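B12-binding domain-containing protein (Kitasatospora setae, PDB 6WTF) probably catalyses methylation of tryptophan at C2 as a cobalamin-dependent radical SAM enzyme that carries a [4Fe-4S] cluster. Local coordinates at residues 70-75 with 412-417; 378-383 with 405-410. All coordinates share one frame; numbering follows the deposited sequence.

Contact 1 of 2, residues 70-75 with 412-417. With SA8 (S-5'-azamethionine-5'-deoxyadenosine), chain E.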
loop_
_atom_site.group_PDB
_atom_site.type_symbol
_atom_site.label_atom_id
_atom_site.label_comp_id
_atom_site.label_asym_id
_atom_site.label_seq_id
_atom_site.Cartn_x
_atom_site.Cartn_y
_atom_site.Cartn_z
ATOM N N ASN A 70 6.487 2.563 1.652
ATOM C CA ASN A 70 6.433 2.937 0.250
ATOM C C ASN A 70 7.847 3.041 -0.298
ATOM O O ASN A 70 8.689 3.729 0.289
ATOM C CB ASN A 70 5.703 4.275 0.067
ATOM C CG ASN A 70 4.443 4.380 0.918
ATOM O OD1 ASN A 70 3.683 3.416 1.061
ATOM N ND2 ASN A 70 4.219 5.561 1.488
ATOM N N THR A 71 8.105 2.360 -1.418
ATOM C CA THR A 71 9.349 2.590 -2.146
ATOM C C THR A 71 9.296 3.913 -2.890
ATOM O O THR A 71 10.295 4.636 -2.958
ATOM C CB THR A 71 9.612 1.449 -3.126
ATOM O OG1 THR A 71 8.478 1.283 -3.991
ATOM C CG2 THR A 71 9.870 0.160 -2.373
ATOM N N ASP A 72 8.135 4.246 -3.441
ATOM C CA ASP A 72 7.909 5.501 -4.141
ATOM C C ASP A 72 6.401 5.738 -4.160
ATOM O O ASP A 72 5.630 4.972 -3.577
ATOM C CB ASP A 72 8.515 5.472 -5.549
ATOM C CG ASP A 72 7.938 4.370 -6.416
ATOM O OD1 ASP A 72 8.107 3.178 -6.071
ATOM O OD2 ASP A 72 7.299 4.702 -7.440
ATOM N N THR A 73 5.982 6.816 -4.825
ATOM C CA THR A 73 4.551 7.095 -4.910
ATOM C C THR A 73 3.809 6.134 -5.827
ATOM O O THR A 73 2.576 6.084 -5.763
ATOM C CB THR A 73 4.306 8.525 -5.392
ATOM O OG1 THR A 73 5.019 8.753 -6.615
ATOM C CG2 THR A 73 4.759 9.525 -4.346
ATOM N N VAL A 74 4.525 5.375 -6.659
ATOM C CA VAL A 74 3.938 4.465 -7.641
ATOM C C VAL A 74 2.967 5.239 -8.525
ATOM O O VAL A 74 1.823 4.830 -8.742
ATOM C CB VAL A 74 3.278 3.254 -6.954
ATOM C CG1 VAL A 74 2.899 2.174 -7.976
ATOM C CG2 VAL A 74 4.234 2.674 -5.928
ATOM N N TYR A 75 3.427 6.376 -9.037
ATOM C CA TYR A 75 2.672 7.193 -9.980
ATOM C C TYR A 75 3.578 7.449 -11.179
ATOM O O TYR A 75 4.557 8.196 -11.073
ATOM C CB TYR A 75 2.204 8.500 -9.337
ATOM C CG TYR A 75 1.041 9.140 -10.063
ATOM C CD1 TYR A 75 -0.214 8.548 -10.061
ATOM C CD2 TYR A 75 1.201 10.333 -10.756
ATOM C CE1 TYR A 75 -1.281 9.122 -10.733
ATOM C CE2 TYR A 75 0.145 10.919 -11.422
ATOM C CZ TYR A 75 -1.096 10.309 -11.409
ATOM O OH TYR A 75 -2.154 10.892 -12.072
ATOM N N ARG A 412 4.044 1.495 -13.211
ATOM C CA ARG A 412 5.350 1.356 -12.584
ATOM C C ARG A 412 5.732 -0.119 -12.523
ATOM O O ARG A 412 4.941 -0.956 -12.080
ATOM C CB ARG A 412 5.339 1.967 -11.183
ATOM C CG ARG A 412 5.538 3.472 -11.176
ATOM C CD ARG A 412 7.014 3.802 -11.076
ATOM N NE ARG A 412 7.571 3.346 -9.807
ATOM C CZ ARG A 412 8.529 2.431 -9.697
ATOM N NH1 ARG A 412 9.050 1.869 -10.785
ATOM N NH2 ARG A 412 8.967 2.080 -8.499
ATOM N N LEU A 413 6.943 -0.437 -12.970
ATOM C CA LEU A 413 7.402 -1.819 -13.024
ATOM C C LEU A 413 8.138 -2.196 -11.746
ATOM O O LEU A 413 8.844 -1.374 -11.157
ATOM C CB LEU A 413 8.312 -2.036 -14.230
ATOM C CG LEU A 413 7.628 -1.904 -15.591
ATOM C CD1 LEU A 413 8.628 -2.183 -16.687
ATOM C CD2 LEU A 413 6.431 -2.837 -15.689
ATOM N N PHE A 414 7.948 -3.441 -11.315
ATOM C CA PHE A 414 8.545 -3.985 -10.104
ATOM C C PHE A 414 9.016 -5.403 -10.383
ATOM O O PHE A 414 8.424 -6.102 -11.215
ATOM C CB PHE A 414 7.548 -3.980 -8.934
ATOM C CG PHE A 414 7.328 -2.621 -8.343
ATOM C CD1 PHE A 414 6.300 -1.808 -8.800
ATOM C CD2 PHE A 414 8.146 -2.154 -7.334
ATOM C CE1 PHE A 414 6.097 -0.546 -8.254
ATOM C CE2 PHE A 414 7.951 -0.900 -6.781
ATOM C CZ PHE A 414 6.930 -0.092 -7.244
ATOM N N PRO A 415 10.063 -5.864 -9.690
ATOM C CA PRO A 415 10.680 -7.147 -10.063
ATOM C C PRO A 415 9.756 -8.344 -9.949
ATOM O O PRO A 415 9.902 -9.298 -10.724
ATOM C CB PRO A 415 11.870 -7.260 -9.096
ATOM C CG PRO A 415 11.547 -6.358 -7.974
ATOM C CD PRO A 415 10.777 -5.220 -8.573
ATOM N N TYR A 416 8.808 -8.339 -9.017
ATOM C CA TYR A 416 7.946 -9.496 -8.818
ATOM C C TYR A 416 6.487 -9.208 -9.166
ATOM O O TYR A 416 5.572 -9.734 -8.530
ATOM C CB TYR A 416 8.088 -10.019 -7.391
ATOM C CG TYR A 416 9.526 -10.278 -7.036
ATOM C CD1 TYR A 416 10.251 -11.270 -7.690
ATOM C CD2 TYR A 416 10.170 -9.527 -6.063
ATOM C CE1 TYR A 416 11.574 -11.513 -7.383
ATOM C CE2 TYR A 416 11.497 -9.763 -5.746
ATOM C CZ TYR A 416 12.193 -10.758 -6.409
ATOM O OH TYR A 416 13.508 -11.000 -6.101
ATOM N N THR A 417 6.261 -8.365 -10.169
ATOM C CA THR A 417 4.965 -8.349 -10.829
ATOM C C THR A 417 5.070 -9.051 -12.180
ATOM O O THR A 417 6.121 -9.006 -12.826
ATOM C CB THR A 417 4.466 -6.913 -11.037
ATOM O OG1 THR A 417 5.247 -6.269 -12.050
ATOM C CG2 THR A 417 4.578 -6.112 -9.737
HETATM N N SA8 E . -5.027 -3.619 -2.911
HETATM C CA SA8 E . -4.966 -2.807 -4.139
HETATM C C SA8 E . -3.965 -1.671 -3.970
HETATM O O SA8 E . -3.353 -1.382 -5.075
HETATM O OXT SA8 E . -3.770 -1.105 -2.905
HETATM C CB SA8 E . -6.367 -2.239 -4.537
HETATM C CG SA8 E . -6.486 -1.999 -6.036
HETATM N ND SA8 E . -5.785 -0.799 -6.498
HETATM C CE SA8 E . -6.316 0.398 -5.838
HETATM C "C5'" SA8 E . -5.766 -0.712 -7.956
HETATM C "C4'" SA8 E . -5.105 0.553 -8.470
HETATM O "O4'" SA8 E . -3.782 0.678 -7.909
HETATM C "C3'" SA8 E . -4.861 0.532 -9.972
HETATM O "O3'" SA8 E . -6.033 0.899 -10.691
HETATM C "C2'" SA8 E . -3.744 1.570 -10.122
HETATM O "O2'" SA8 E . -4.272 2.889 -10.191
HETATM C "C1'" SA8 E . -2.948 1.378 -8.819
HETATM N N9 SA8 E . -1.703 0.632 -8.977
HETATM C C8 SA8 E . -1.363 -0.556 -8.385
HETATM N N7 SA8 E . -0.181 -1.007 -8.732
HETATM C C5 SA8 E . 0.293 -0.047 -9.614
HETATM C C6 SA8 E . 1.499 0.073 -10.334
HETATM N N6 SA8 E . 2.472 -0.847 -10.320
HETATM N N1 SA8 E . 1.666 1.175 -11.098
HETATM C C2 SA8 E . 0.686 2.082 -11.144
HETATM N N3 SA8 E . -0.496 2.068 -10.523
HETATM C C4 SA8 E . -0.633 0.973 -9.768
#
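R412 lays the NE and NH2 side of its guanidinium along the carboxylate of D72, a side-on salt bridge between a loop of the B12-binding domain and the end of strand 404-412 in the radical SAM core. R412 NE reaches D72 OD2 at 2.7 Å, while R412 NH2 meets D72 OD1 nearly straight (171° at the hydrogen). D72 OD1 lies in the guanidinium plane but is met from above the carboxylate plane, consistent with the 54° between planes. Each carboxylate oxygen has a second donor: V74 N closes an Asx turn onto D72 OD2 from the face opposite R412 NE, and T71 OG1, itself hydrogen-bonded to cobalamin, donates to D72 OD1. A chi1 of 60° sets D72 CG between backbone N and carbonyl carbon, bringing OD2 within reach of V74 N. F414 brings its ring rim here, CE2 3.6 Å from T71 OG1, and its CE1 sits offset over one guanidinium face. The backbone of R412 reads the adenine edge of SA8: its N donates to SA8 N1 (3.2 Å) and its O accepts from SA8 N6 (3.0 Å). V74 CG1 lies over a face of this base, 3.5 Å from SA8 C6.

Contact 2 of 2, residues 378-383 with 405-410. With SA8 (S-5'-azamethionine-5'-deoxyadenosine), chain E.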
loop_
_atom_site.group_PDB
_atom_site.type_symbol
_atom_site.label_atom_id
_atom_site.label_comp_id
_atom_site.label_asym_id
_atom_site.label_seq_id
_atom_site.Cartn_x
_atom_site.Cartn_y
_atom_site.Cartn_z
ATOM N N ALA A 378 -9.453 3.199 -12.918
ATOM C CA ALA A 378 -9.062 2.861 -14.282
ATOM C C ALA A 378 -7.562 3.077 -14.427
ATOM O O ALA A 378 -7.050 4.137 -14.051
ATOM C CB ALA A 378 -9.820 3.709 -15.306
ATOM N N LEU A 379 -6.859 2.077 -14.965
ATOM C CA LEU A 379 -5.412 2.149 -15.165
ATOM C C LEU A 379 -5.123 2.036 -16.657
ATOM O O LEU A 379 -5.365 0.987 -17.265
ATOM C CB LEU A 379 -4.680 1.063 -14.378
ATOM C CG LEU A 379 -3.151 1.099 -14.498
ATOM C CD1 LEU A 379 -2.608 2.476 -14.124
ATOM C CD2 LEU A 379 -2.502 0.024 -13.623
ATOM N N PHE A 380 -4.611 3.113 -17.241
ATOM C CA PHE A 380 -4.397 3.202 -18.677
ATOM C C PHE A 380 -2.925 3.010 -19.006
ATOM O O PHE A 380 -2.045 3.437 -18.255
ATOM C CB PHE A 380 -4.871 4.554 -19.215
ATOM C CG PHE A 380 -6.366 4.723 -19.201
ATOM C CD1 PHE A 380 -7.198 3.672 -19.559
ATOM C CD2 PHE A 380 -6.938 5.927 -18.821
ATOM C CE1 PHE A 380 -8.567 3.821 -19.542
ATOM C CE2 PHE A 380 -8.301 6.082 -18.803
ATOM C CZ PHE A 380 -9.120 5.028 -19.162
ATOM N N GLY A 381 -2.668 2.384 -20.154
ATOM C CA GLY A 381 -1.318 2.190 -20.646
ATOM C C GLY A 381 -0.770 0.778 -20.565
ATOM O O GLY A 381 0.413 0.576 -20.868
ATOM N N MET A 382 -1.580 -0.204 -20.173
ATOM C CA MET A 382 -1.159 -1.594 -20.177
ATOM C C MET A 382 -1.002 -2.071 -21.623
ATOM O O MET A 382 -1.445 -1.399 -22.556
ATOM C CB MET A 382 -2.164 -2.442 -19.399
ATOM C CG MET A 382 -2.199 -2.130 -17.906
ATOM S SD MET A 382 -0.641 -2.503 -17.053
ATOM C CE MET A 382 -0.793 -4.270 -16.808
ATOM N N PRO A 383 -0.342 -3.211 -21.846
ATOM C CA PRO A 383 -0.172 -3.703 -23.219
ATOM C C PRO A 383 -1.505 -3.813 -23.948
ATOM O O PRO A 383 -2.484 -4.347 -23.418
ATOM C CB PRO A 383 0.484 -5.073 -23.020
ATOM C CG PRO A 383 1.259 -4.913 -21.755
ATOM C CD PRO A 383 0.389 -4.052 -20.879
ATOM N N THR A 405 -14.428 8.772 -10.153
ATOM C CA THR A 405 -13.822 7.920 -11.171
ATOM C C THR A 405 -12.375 8.357 -11.343
ATOM O O THR A 405 -12.106 9.482 -11.773
ATOM C CB THR A 405 -14.593 8.002 -12.486
ATOM O OG1 THR A 405 -15.995 7.860 -12.218
ATOM C CG2 THR A 405 -14.146 6.890 -13.424
ATOM N N GLY A 406 -11.440 7.480 -10.963
ATOM C CA GLY A 406 -10.031 7.802 -10.978
ATOM C C GLY A 406 -9.315 7.218 -12.178
ATOM O O GLY A 406 -9.227 5.999 -12.330
ATOM N N PHE A 407 -8.788 8.098 -13.025
ATOM C CA PHE A 407 -8.087 7.695 -14.241
ATOM C C PHE A 407 -6.587 7.874 -14.043
ATOM O O PHE A 407 -6.104 9.003 -13.916
ATOM C CB PHE A 407 -8.566 8.501 -15.446
ATOM C CG PHE A 407 -10.012 8.292 -15.786
ATOM C CD1 PHE A 407 -10.423 7.142 -16.440
ATOM C CD2 PHE A 407 -10.960 9.252 -15.469
ATOM C CE1 PHE A 407 -11.755 6.955 -16.766
ATOM C CE2 PHE A 407 -12.288 9.071 -15.794
ATOM C CZ PHE A 407 -12.687 7.924 -16.440
ATOM N N SER A 408 -5.854 6.763 -14.029
ATOM C CA SER A 408 -4.401 6.784 -13.967
ATOM C C SER A 408 -3.826 6.301 -15.294
ATOM O O SER A 408 -4.460 5.534 -16.022
ATOM C CB SER A 408 -3.890 5.920 -12.813
ATOM O OG SER A 408 -4.546 6.276 -11.604
ATOM N N LEU A 409 -2.608 6.744 -15.598
ATOM C CA LEU A 409 -2.013 6.525 -16.916
ATOM C C LEU A 409 -0.546 6.149 -16.747
ATOM O O LEU A 409 0.264 6.971 -16.311
ATOM C CB LEU A 409 -2.160 7.772 -17.790
ATOM C CG LEU A 409 -1.441 7.790 -19.142
ATOM C CD1 LEU A 409 -1.871 6.620 -19.999
ATOM C CD2 LEU A 409 -1.695 9.107 -19.867
ATOM N N GLY A 410 -0.206 4.921 -17.098
ATOM C CA GLY A 410 1.164 4.466 -16.992
ATOM C C GLY A 410 1.358 3.508 -15.830
ATOM O O GLY A 410 0.733 3.634 -14.767
HETATM N N SA8 E . -5.027 -3.619 -2.911
HETATM C CA SA8 E . -4.966 -2.807 -4.139
HETATM C C SA8 E . -3.965 -1.671 -3.970
HETATM O O SA8 E . -3.353 -1.382 -5.075
HETATM O OXT SA8 E . -3.770 -1.105 -2.905
HETATM C CB SA8 E . -6.367 -2.239 -4.537
HETATM C CG SA8 E . -6.486 -1.999 -6.036
HETATM N ND SA8 E . -5.785 -0.799 -6.498
HETATM C CE SA8 E . -6.316 0.398 -5.838
HETATM C "C5'" SA8 E . -5.766 -0.712 -7.956
HETATM C "C4'" SA8 E . -5.105 0.553 -8.470
HETATM O "O4'" SA8 E . -3.782 0.678 -7.909
HETATM C "C3'" SA8 E . -4.861 0.532 -9.972
HETATM O "O3'" SA8 E . -6.033 0.899 -10.691
HETATM C "C2'" SA8 E . -3.744 1.570 -10.122
HETATM O "O2'" SA8 E . -4.272 2.889 -10.191
HETATM C "C1'" SA8 E . -2.948 1.378 -8.819
HETATM N N9 SA8 E . -1.703 0.632 -8.977
HETATM C C8 SA8 E . -1.363 -0.556 -8.385
HETATM N N7 SA8 E . -0.181 -1.007 -8.732
HETATM C C5 SA8 E . 0.293 -0.047 -9.614
HETATM C C6 SA8 E . 1.499 0.073 -10.334
HETATM N N6 SA8 E . 2.472 -0.847 -10.320
HETATM N N1 SA8 E . 1.666 1.175 -11.098
HETATM C C2 SA8 E . 0.686 2.082 -11.144
HETATM N N3 SA8 E . -0.496 2.068 -10.523
HETATM C C4 SA8 E . -0.633 0.973 -9.768
HETATM O O HOH W 1 -6.429 4.425 -11.231
#
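F380 and F407 lie side by side and point the same way, meeting rim to rim with neither ring over the other: the planes are 12° apart, the centroids 5.7 Å apart, and F380 CE2 approaches F407 CD1 to 3.3 Å. A378 CB packs on F407 CD1 at 3.7 Å, and L409 CD1 lies against F380 CB. These four side chains share one face of the sheet, where F380 and F407 both rest on V394 of helix 387-398 and on L502 of helix 497-505. Backbone hydrogen bonds form a parallel ladder, A378 N to G406 O, S408 N to A378 O, F380 N to S408 O and G410 N to F380 O; the axes of 378-380 and 405-409 approach to 4.6 Å at 21°. Strand 373-380, helix 387-398 and strand 404-412 make a beta-alpha-beta unit of the radical SAM core. L379 and S408 occupy the other face, which looks to the ligand. L379, its CG anti to the backbone N (chi1 -178°), places CD1 3.9 Å from S408 CB and CD2 near the SA8 ribose. A water bridges this face to the ribose, hydrogen-bonded to A378 O, to S408 OG (2.7 Å) and to SA8 O2' (2.8 Å).

In the fold
Contacts 1 and 2 share strand 404-412: contact 2 ends at G410, and contact 1 takes up the chain at R412, although their centres lie 15 Å apart. They meet SA8 at different parts, the 70-75 with 412-417 pair at the N1 and N6 edge of adenine, the 378-383 with 405-410 pair mainly at the ribose. D335, E236 and S272 supply further hydrogen bonds to this ligand. Contact 1 alone spans the two domains, and it reaches both cobalamin, about 3 Å from the T71 side chain, and tryptophan, about 4 Å from that of V74. Contact 2 stands back, its S408 side chain about 6 Å from tryptophan and its L379 side chain about 9 Å from the iron-sulfur cluster.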